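Local coordinates for N-acetylgalactosaminyltransferase 7 (Homo sapiens, PDB 6IWR), which belongs to the glycosyltransferases of GT-A fold and carries a ricin-type beta-trefoil lectin domain in the same chain, at residues V151-H156 and M164-S169; C525-A530 and M536-N541; R304-P309 and T462-L467. All coordinates share one frame; numbering follows the deposited sequence.

Overall arrangement
The three contacts follow one another along the chain in the order 1, 3, 2. Contact 1 is wholly buried, a strand-to-helix packing of methyl groups within the GT-A fold. Contact 2, in the lectin domain and about 45 Å away between centres, is partly buried and adds backbone hydrogen bonds and a disulfide to its side-chain packing. Contact 3 is also only partly buried; there a hairpin strand meets a loop through an exposed histidine, and its nearest atoms are about 7 Å from those of contact 2. None of the three shares a helix or strand with another.

Contact 1. Residues V151-H156 and M164-S169; sequences VVIVFH and MRTVHS
The beta-alpha-beta crossover of the GT-A fold, built from strand 149-155, helix 160-173 and the parallel strand 179-186, joins sheet to helix here through Ile153, Thr166 and Val167. It illustrates strand-to-helix packing in which only methyl groups meet between 151-156 and 164-169: Ile153 points from the strand toward the helix, and the CA atoms of Ile153 and Val167 are still 8.7 Å apart. The gap is bridged by the length of the isoleucine. Its CG1 branch lies beside the backbone N, opposite the carbonyl carbon, and continues nearly straight (chi2 165°), which carries CD1 out to the helix surface. All three touching residues are buried. Leu184 of strand 179-186 packs on both Ile153 and Val167, and Leu240 of strand 236-240 also touches Ile153, so the isoleucine stands in a setting of aliphatic side chains. A bound manganese ion lies about 11 Å from the side chain of Ile153.

Thr166 divides its two branches between unlike surroundings. Its hydroxyl OG1 is hydrogen-bonded to Thr162 O one turn earlier in the helix and to Cys244 N, while its methyl meets the isoleucine tip to tip, with Thr166 CG2 3.9 Å from Ile153 CD1. Val167 approaches at a slant instead, and its CG2 rests 3.8 Å from that same CD1.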
loop_
_atom_site.group_PDB
_atom_site.type_symbol
_atom_site.label_atom_id
_atom_site.label_comp_id
_atom_site.label_asym_id
_atom_site.label_seq_id
_atom_site.Cartn_x
_atom_site.Cartn_y
_atom_site.Cartn_z
ATOM N N VAL A 151 -13.847 -25.484 24.080
ATOM C CA VAL A 151 -13.182 -24.549 23.177
ATOM C C VAL A 151 -14.185 -24.152 22.101
ATOM O O VAL A 151 -14.840 -25.010 21.493
ATOM C CB VAL A 151 -11.869 -25.113 22.574
ATOM C CG1 VAL A 151 -11.090 -25.993 23.550
ATOM C CG2 VAL A 151 -12.073 -25.824 21.249
ATOM N N VAL A 152 -14.353 -22.849 21.897
ATOM C CA VAL A 152 -15.265 -22.350 20.880
ATOM C C VAL A 152 -14.438 -21.650 19.817
ATOM O O VAL A 152 -13.532 -20.873 20.134
ATOM C CB VAL A 152 -16.352 -21.429 21.466
ATOM C CG1 VAL A 152 -16.593 -21.736 22.954
ATOM C CG2 VAL A 152 -15.979 -20.056 21.296
ATOM N N ILE A 153 -14.709 -21.993 18.565
ATOM C CA ILE A 153 -14.054 -21.436 17.394
ATOM C C ILE A 153 -15.160 -20.812 16.559
ATOM O O ILE A 153 -16.041 -21.520 16.051
ATOM C CB ILE A 153 -13.300 -22.502 16.583
ATOM C CG1 ILE A 153 -12.242 -23.182 17.426
ATOM C CG2 ILE A 153 -12.640 -21.883 15.346
ATOM C CD1 ILE A 153 -11.762 -24.425 16.799
ATOM N N VAL A 154 -15.131 -19.505 16.437
ATOM C CA VAL A 154 -16.026 -18.784 15.549
ATOM C C VAL A 154 -15.354 -18.702 14.188
ATOM O O VAL A 154 -14.176 -18.352 14.090
ATOM C CB VAL A 154 -16.336 -17.387 16.117
ATOM C CG1 VAL A 154 -17.124 -16.558 15.102
ATOM C CG2 VAL A 154 -17.060 -17.520 17.453
ATOM N N PHE A 155 -16.069 -19.063 13.133
ATOM C CA PHE A 155 -15.471 -18.974 11.817
ATOM C C PHE A 155 -16.451 -18.357 10.833
ATOM O O PHE A 155 -17.672 -18.383 11.027
ATOM C CB PHE A 155 -14.977 -20.342 11.323
ATOM C CG PHE A 155 -16.068 -21.289 10.944
ATOM C CD1 PHE A 155 -16.559 -21.319 9.643
ATOM C CD2 PHE A 155 -16.579 -22.175 11.877
ATOM C CE1 PHE A 155 -17.554 -22.201 9.275
ATOM C CE2 PHE A 155 -17.588 -23.068 11.519
ATOM C CZ PHE A 155 -18.086 -23.070 10.216
ATOM N N HIS A 156 -15.878 -17.763 9.785
ATOM C CA HIS A 156 -16.642 -17.245 8.651
ATOM C C HIS A 156 -15.821 -17.522 7.400
ATOM O O HIS A 156 -14.746 -16.943 7.228
ATOM C CB HIS A 156 -16.939 -15.747 8.813
ATOM C CG HIS A 156 -17.558 -15.111 7.603
ATOM N ND1 HIS A 156 -18.916 -15.146 7.350
ATOM C CD2 HIS A 156 -17.002 -14.429 6.573
ATOM C CE1 HIS A 156 -19.165 -14.525 6.211
ATOM N NE2 HIS A 156 -18.022 -14.078 5.723
ATOM N N MET A 164 -9.737 -27.134 9.912
ATOM C CA MET A 164 -9.680 -28.467 10.490
ATOM C C MET A 164 -8.340 -28.714 11.174
ATOM O O MET A 164 -8.258 -29.551 12.088
ATOM C CB MET A 164 -9.970 -29.526 9.425
ATOM C CG MET A 164 -11.424 -29.581 8.934
ATOM S SD MET A 164 -12.744 -29.382 10.169
ATOM C CE MET A 164 -12.317 -30.612 11.354
ATOM N N ARG A 165 -7.294 -27.975 10.791
ATOM C CA ARG A 165 -6.024 -28.134 11.493
ATOM C C ARG A 165 -6.094 -27.517 12.882
ATOM O O ARG A 165 -5.496 -28.046 13.829
ATOM C CB ARG A 165 -4.872 -27.541 10.682
ATOM C CG ARG A 165 -3.473 -27.731 11.312
ATOM C CD ARG A 165 -2.327 -27.803 10.254
ATOM N NE ARG A 165 -2.470 -26.742 9.263
ATOM C CZ ARG A 165 -2.660 -26.917 7.961
ATOM N NH1 ARG A 165 -2.812 -25.846 7.189
ATOM N NH2 ARG A 165 -2.678 -28.132 7.419
ATOM N N THR A 166 -6.833 -26.410 13.037
ATOM C CA THR A 166 -7.061 -25.870 14.373
ATOM C C THR A 166 -7.643 -26.947 15.277
ATOM O O THR A 166 -7.104 -27.255 16.349
ATOM C CB THR A 166 -8.033 -24.695 14.321
ATOM O OG1 THR A 166 -7.680 -23.793 13.268
ATOM C CG2 THR A 166 -8.050 -23.962 15.660
ATOM N N VAL A 167 -8.759 -27.529 14.823
ATOM C CA VAL A 167 -9.458 -28.565 15.566
ATOM C C VAL A 167 -8.560 -29.777 15.779
ATOM O O VAL A 167 -8.428 -30.282 16.903
ATOM C CB VAL A 167 -10.767 -28.938 14.838
ATOM C CG1 VAL A 167 -11.390 -30.193 15.457
ATOM C CG2 VAL A 167 -11.764 -27.768 14.898
ATOM N N HIS A 168 -7.967 -30.294 14.701
ATOM C CA HIS A 168 -7.056 -31.425 14.860
ATOM C C HIS A 168 -6.005 -31.106 15.914
ATOM O O HIS A 168 -5.754 -31.899 16.830
ATOM C CB HIS A 168 -6.383 -31.785 13.524
ATOM C CG HIS A 168 -7.189 -32.714 12.665
ATOM N ND1 HIS A 168 -6.890 -34.054 12.522
ATOM C CD2 HIS A 168 -8.282 -32.493 11.895
ATOM C CE1 HIS A 168 -7.766 -34.616 11.707
ATOM N NE2 HIS A 168 -8.618 -33.690 11.306
ATOM N N SER A 169 -5.408 -29.922 15.820
ATOM C CA SER A 169 -4.377 -29.538 16.771
ATOM C C SER A 169 -4.912 -29.570 18.202
ATOM O O SER A 169 -4.258 -30.110 19.099
ATOM C CB SER A 169 -3.829 -28.169 16.367
ATOM O OG SER A 169 -3.942 -27.199 17.381
#

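Contact 2. Residues C525-A530 and M536-N541; sequences CLTKGA and MITHCN
Cys525 and Cys540 close the tight end of this contact with a disulfide, SG to SG 2.0 Å, with a chi3 of -87°, the near-perpendicular twist usual for a disulfide. Beside it Cys525 and Thr538 form an antiparallel hydrogen-bonded pair: Cys525 N reaches Thr538 O at 2.9 Å, and Thr538 N returns to Cys525 O at 3.0 Å. The next such pair, Thr527 with Met536, is again joined by two bonds, although each donor is tilted by about 25° from the plane of the carbonyl it meets. Between them Leu526 and Ile537 make a non-hydrogen-bonded pair, and on their buried face Leu526 CD2 lies 3.8 Å from Ile537 CG1, with Leu519 of the adjoining strand 519-521 packing on the leucine.

The strands 524-529 and 534-539 form a beta hairpin of the beta-trefoil lectin domain. Trp548 NE1 donates to Leu526 O, and Glu547 holds Thr527 OG1.

The side nearer solvent is that of Met536 and Thr538, both only partly buried. Packing continues there all the same: Met536 runs out extended and then bends at its last torsion (chi3 43°), which brings CE alongside the methyl of Thr527, 3.5 Å from its CG2, and within 4.0 Å of Gly529 CA. Lys528 is exposed, its CB directed away from the opposing strand.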
loop_
_atom_site.group_PDB
_atom_site.type_symbol
_atom_site.label_atom_id
_atom_site.label_comp_id
_atom_site.label_asym_id
_atom_site.label_seq_id
_atom_site.Cartn_x
_atom_site.Cartn_y
_atom_site.Cartn_z
ATOM N N CYS A 525 2.238 14.010 12.118
ATOM C CA CYS A 525 2.257 15.468 12.188
ATOM C C CYS A 525 2.735 16.085 10.879
ATOM O O CYS A 525 3.485 15.478 10.114
ATOM C CB CYS A 525 3.156 15.959 13.318
ATOM S SG CYS A 525 2.503 15.580 14.831
ATOM N N LEU A 526 2.257 17.298 10.607
ATOM C CA LEU A 526 2.760 18.082 9.493
ATOM C C LEU A 526 3.954 18.888 9.981
ATOM O O LEU A 526 3.968 19.370 11.119
ATOM C CB LEU A 526 1.714 19.035 8.901
ATOM C CG LEU A 526 0.250 18.670 8.640
ATOM C CD1 LEU A 526 -0.143 18.927 7.206
ATOM C CD2 LEU A 526 -0.040 17.233 8.983
ATOM N N THR A 527 4.960 19.011 9.118
ATOM C CA THR A 527 6.132 19.828 9.388
ATOM C C THR A 527 6.638 20.371 8.063
ATOM O O THR A 527 6.022 20.165 7.014
ATOM C CB THR A 527 7.222 19.045 10.127
ATOM O OG1 THR A 527 8.427 19.813 10.116
ATOM C CG2 THR A 527 7.476 17.713 9.446
ATOM N N LYS A 528 7.765 21.065 8.111
ATOM C CA LYS A 528 8.330 21.723 6.943
ATOM C C LYS A 528 9.360 20.800 6.309
ATOM O O LYS A 528 10.311 20.375 6.973
ATOM C CB LYS A 528 8.959 23.062 7.331
ATOM C CG LYS A 528 9.536 23.827 6.165
ATOM C CD LYS A 528 11.019 23.553 6.023
ATOM C CE LYS A 528 11.813 24.425 6.975
ATOM N NZ LYS A 528 12.858 25.177 6.227
ATOM N N GLY A 529 9.163 20.475 5.039
ATOM C CA GLY A 529 10.124 19.614 4.392
ATOM C C GLY A 529 11.259 20.402 3.774
ATOM O O GLY A 529 11.107 20.936 2.671
ATOM N N ALA A 530 12.393 20.514 4.467
ATOM C CA ALA A 530 13.578 21.021 3.794
ATOM C C ALA A 530 13.901 20.104 2.623
ATOM O O ALA A 530 13.651 18.895 2.666
ATOM C CB ALA A 530 14.767 21.112 4.750
ATOM N N MET A 536 5.102 18.375 4.756
ATOM C CA MET A 536 5.302 16.946 4.768
ATOM C C MET A 536 4.535 16.355 5.945
ATOM O O MET A 536 4.204 17.058 6.901
ATOM C CB MET A 536 6.804 16.680 4.863
ATOM C CG MET A 536 7.285 15.247 4.785
ATOM S SD MET A 536 9.048 15.244 5.180
ATOM C CE MET A 536 9.053 16.381 6.566
ATOM N N ILE A 537 4.231 15.061 5.851
ATOM C CA ILE A 537 3.561 14.289 6.896
ATOM C C ILE A 537 4.539 13.226 7.388
ATOM O O ILE A 537 5.073 12.463 6.575
ATOM C CB ILE A 537 2.290 13.616 6.356
ATOM C CG1 ILE A 537 1.051 14.382 6.706
ATOM C CG2 ILE A 537 2.068 12.285 7.027
ATOM C CD1 ILE A 537 -0.080 13.426 7.030
ATOM N N THR A 538 4.775 13.156 8.702
ATOM C CA THR A 538 5.663 12.120 9.230
ATOM C C THR A 538 5.168 11.629 10.566
ATOM O O THR A 538 4.238 12.183 11.153
ATOM C CB THR A 538 7.105 12.580 9.471
ATOM O OG1 THR A 538 7.296 13.912 8.983
ATOM C CG2 THR A 538 8.075 11.628 8.809
ATOM N N HIS A 539 5.866 10.617 11.074
ATOM C CA HIS A 539 5.587 10.134 12.411
ATOM C C HIS A 539 6.028 11.158 13.456
ATOM O O HIS A 539 7.043 11.853 13.310
ATOM C CB HIS A 539 6.266 8.792 12.668
ATOM C CG HIS A 539 5.904 8.201 13.993
ATOM N ND1 HIS A 539 6.835 7.945 14.976
ATOM C CD2 HIS A 539 4.699 7.875 14.518
ATOM C CE1 HIS A 539 6.221 7.456 16.041
ATOM N NE2 HIS A 539 4.925 7.406 15.790
ATOM N N CYS A 540 5.267 11.194 14.546
ATOM C CA CYS A 540 5.222 12.296 15.484
ATOM C C CYS A 540 5.559 11.787 16.880
ATOM O O CYS A 540 5.137 10.695 17.252
ATOM C CB CYS A 540 3.820 12.922 15.442
ATOM S SG CYS A 540 3.948 14.613 15.850
ATOM N N ASN A 541 6.319 12.562 17.657
ATOM C CA ASN A 541 6.589 12.234 19.058
ATOM C C ASN A 541 6.344 13.465 19.927
ATOM O O ASN A 541 6.460 14.604 19.468
ATOM C CB ASN A 541 8.027 11.722 19.279
ATOM C CG ASN A 541 8.244 10.299 18.751
ATOM O OD1 ASN A 541 7.319 9.472 18.724
ATOM N ND2 ASN A 541 9.481 10.004 18.336
#

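Contact 3. Residues R304-P309 and T462-L467; sequences RVPLTP and TSHYPL
Val305 and His464 have the nearest CA atoms of the two segments, 7.5 Å apart, a spacing that suits side-chain packing rather than the pairing of strands. Val305, at the buried end of the contact, points at the opposing loop; it gives the largest share of the touching surface on its own segment, as His464 does on the other. Its CG1, set beside the backbone N and opposite the carbonyl carbon, comes over one face of the His464 imidazole in a CH-pi contact: the carbon is 4.0 Å from the ring centroid and 26° off the ring normal. That displacement shifts it toward the CG-CD2 side of the ring, and His464 CG lies 3.8 Å from Val305 CG1. The same methyl serves a second ring differently, for it sits at the edge of Tyr465, near the ring plane, with Val305 CG1 4.2 Å from Tyr465 CE2. One methyl group thus meets a face and an edge at once.

In fold terms the contact sets the second strand of the beta hairpin 292-296 and 302-306 against the loop that leads from helix 450-457 to strand 471-474. Trp298, from the turn of the same hairpin, donates NE1 to Tyr465 O and gives the loop a polar tie beside the apolar one.

Pro306 comes to the imidazole from the other end, its CD 3.9 Å from His464 CE1 in an oblique approach. His464 as a residue is exposed, although Val305 covers one face of its ring. Past the proline, Thr308 takes the N-cap position of helix 309-313, where its OG1 is hydrogen-bonded to Glu311 N and also to the OH of Tyr459, near the start of that loop.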
loop_
_atom_site.group_PDB
_atom_site.type_symbol
_atom_site.label_atom_id
_atom_site.label_comp_id
_atom_site.label_asym_id
_atom_site.label_seq_id
_atom_site.Cartn_x
_atom_site.Cartn_y
_atom_site.Cartn_z
ATOM N N ARG A 304 1.680 -3.210 22.196
ATOM C CA ARG A 304 2.348 -4.140 23.104
ATOM C C ARG A 304 3.576 -3.483 23.723
ATOM O O ARG A 304 4.322 -2.774 23.045
ATOM C CB ARG A 304 2.735 -5.445 22.387
ATOM C CG ARG A 304 1.528 -6.250 21.905
ATOM C CD ARG A 304 1.940 -7.395 20.961
ATOM N NE ARG A 304 2.470 -8.562 21.679
ATOM C CZ ARG A 304 3.744 -8.956 21.663
ATOM N NH1 ARG A 304 4.644 -8.278 20.949
ATOM N NH2 ARG A 304 4.116 -10.031 22.357
ATOM N N VAL A 305 3.785 -3.707 25.015
ATOM C CA VAL A 305 4.946 -3.106 25.668
ATOM C C VAL A 305 5.683 -4.193 26.436
ATOM O O VAL A 305 5.075 -5.186 26.857
ATOM C CB VAL A 305 4.551 -1.939 26.588
ATOM C CG1 VAL A 305 3.752 -0.879 25.822
ATOM C CG2 VAL A 305 3.798 -2.463 27.811
ATOM N N PRO A 306 6.983 -4.056 26.640
ATOM C CA PRO A 306 7.735 -5.134 27.295
ATOM C C PRO A 306 7.254 -5.361 28.720
ATOM O O PRO A 306 6.747 -4.451 29.384
ATOM C CB PRO A 306 9.177 -4.619 27.265
ATOM C CG PRO A 306 9.027 -3.127 27.198
ATOM C CD PRO A 306 7.819 -2.883 26.348
ATOM N N LEU A 307 7.419 -6.598 29.190
ATOM C CA LEU A 307 7.114 -6.912 30.585
ATOM C C LEU A 307 8.006 -6.090 31.514
ATOM O O LEU A 307 9.199 -5.917 31.265
ATOM C CB LEU A 307 7.292 -8.410 30.846
ATOM C CG LEU A 307 6.977 -8.890 32.264
ATOM C CD1 LEU A 307 5.514 -8.751 32.578
ATOM C CD2 LEU A 307 7.403 -10.326 32.407
ATOM N N THR A 308 7.430 -5.593 32.578
ATOM C CA THR A 308 8.115 -4.594 33.377
ATOM C C THR A 308 8.934 -5.230 34.488
ATOM O O THR A 308 8.688 -6.371 34.895
ATOM C CB THR A 308 7.106 -3.666 34.010
ATOM O OG1 THR A 308 6.291 -4.465 34.874
ATOM C CG2 THR A 308 6.261 -2.977 32.969
ATOM N N PRO A 309 9.912 -4.501 35.023
ATOM C CA PRO A 309 10.586 -4.985 36.241
ATOM C C PRO A 309 9.672 -5.065 37.457
ATOM O O PRO A 309 9.831 -5.974 38.281
ATOM C CB PRO A 309 11.729 -3.973 36.438
ATOM C CG PRO A 309 11.512 -2.884 35.429
ATOM C CD PRO A 309 10.685 -3.456 34.338
ATOM N N THR A 462 1.523 5.134 29.924
ATOM C CA THR A 462 1.824 6.514 29.548
ATOM C C THR A 462 3.309 6.729 29.352
ATOM O O THR A 462 3.713 7.726 28.744
ATOM C CB THR A 462 1.320 7.502 30.577
ATOM O OG1 THR A 462 2.027 7.291 31.809
ATOM C CG2 THR A 462 -0.174 7.320 30.779
ATOM N N SER A 463 4.130 5.803 29.830
ATOM C CA SER A 463 5.553 5.884 29.564
ATOM C C SER A 463 5.901 5.435 28.146
ATOM O O SER A 463 6.992 5.733 27.666
ATOM C CB SER A 463 6.302 5.079 30.623
ATOM O OG SER A 463 7.048 4.038 30.052
ATOM N N HIS A 464 4.986 4.778 27.441
ATOM C CA HIS A 464 5.209 4.430 26.042
ATOM C C HIS A 464 4.292 5.171 25.083
ATOM O O HIS A 464 4.674 5.399 23.930
ATOM C CB HIS A 464 5.018 2.922 25.809
ATOM C CG HIS A 464 6.048 2.067 26.476
ATOM N ND1 HIS A 464 7.232 1.719 25.865
ATOM C CD2 HIS A 464 6.068 1.480 27.694
ATOM C CE1 HIS A 464 7.941 0.959 26.681
ATOM N NE2 HIS A 464 7.257 0.802 27.798
ATOM N N TYR A 465 3.082 5.511 25.525
ATOM C CA TYR A 465 2.121 6.298 24.752
ATOM C C TYR A 465 1.653 7.414 25.679
ATOM O O TYR A 465 0.691 7.250 26.446
ATOM C CB TYR A 465 0.994 5.408 24.225
ATOM C CG TYR A 465 1.567 4.291 23.388
ATOM C CD1 TYR A 465 1.889 4.505 22.070
ATOM C CD2 TYR A 465 1.856 3.058 23.940
ATOM C CE1 TYR A 465 2.454 3.518 21.298
ATOM C CE2 TYR A 465 2.416 2.038 23.173
ATOM C CZ TYR A 465 2.719 2.279 21.843
ATOM O OH TYR A 465 3.290 1.293 21.040
ATOM N N PRO A 466 2.354 8.558 25.660
ATOM C CA PRO A 466 2.036 9.662 26.585
ATOM C C PRO A 466 0.622 10.190 26.392
ATOM O O PRO A 466 0.034 10.087 25.315
ATOM C CB PRO A 466 3.066 10.737 26.228
ATOM C CG PRO A 466 4.169 10.009 25.497
ATOM C CD PRO A 466 3.565 8.802 24.855
ATOM N N LEU A 467 0.080 10.767 27.452
ATOM C CA LEU A 467 -1.220 11.417 27.358
ATOM C C LEU A 467 -1.157 12.536 26.320
ATOM O O LEU A 467 -0.200 13.317 26.325
ATOM C CB LEU A 467 -1.624 11.988 28.708
ATOM C CG LEU A 467 -2.411 11.090 29.675
ATOM C CD1 LEU A 467 -2.345 9.623 29.222
ATOM C CD2 LEU A 467 -1.967 11.273 31.137
#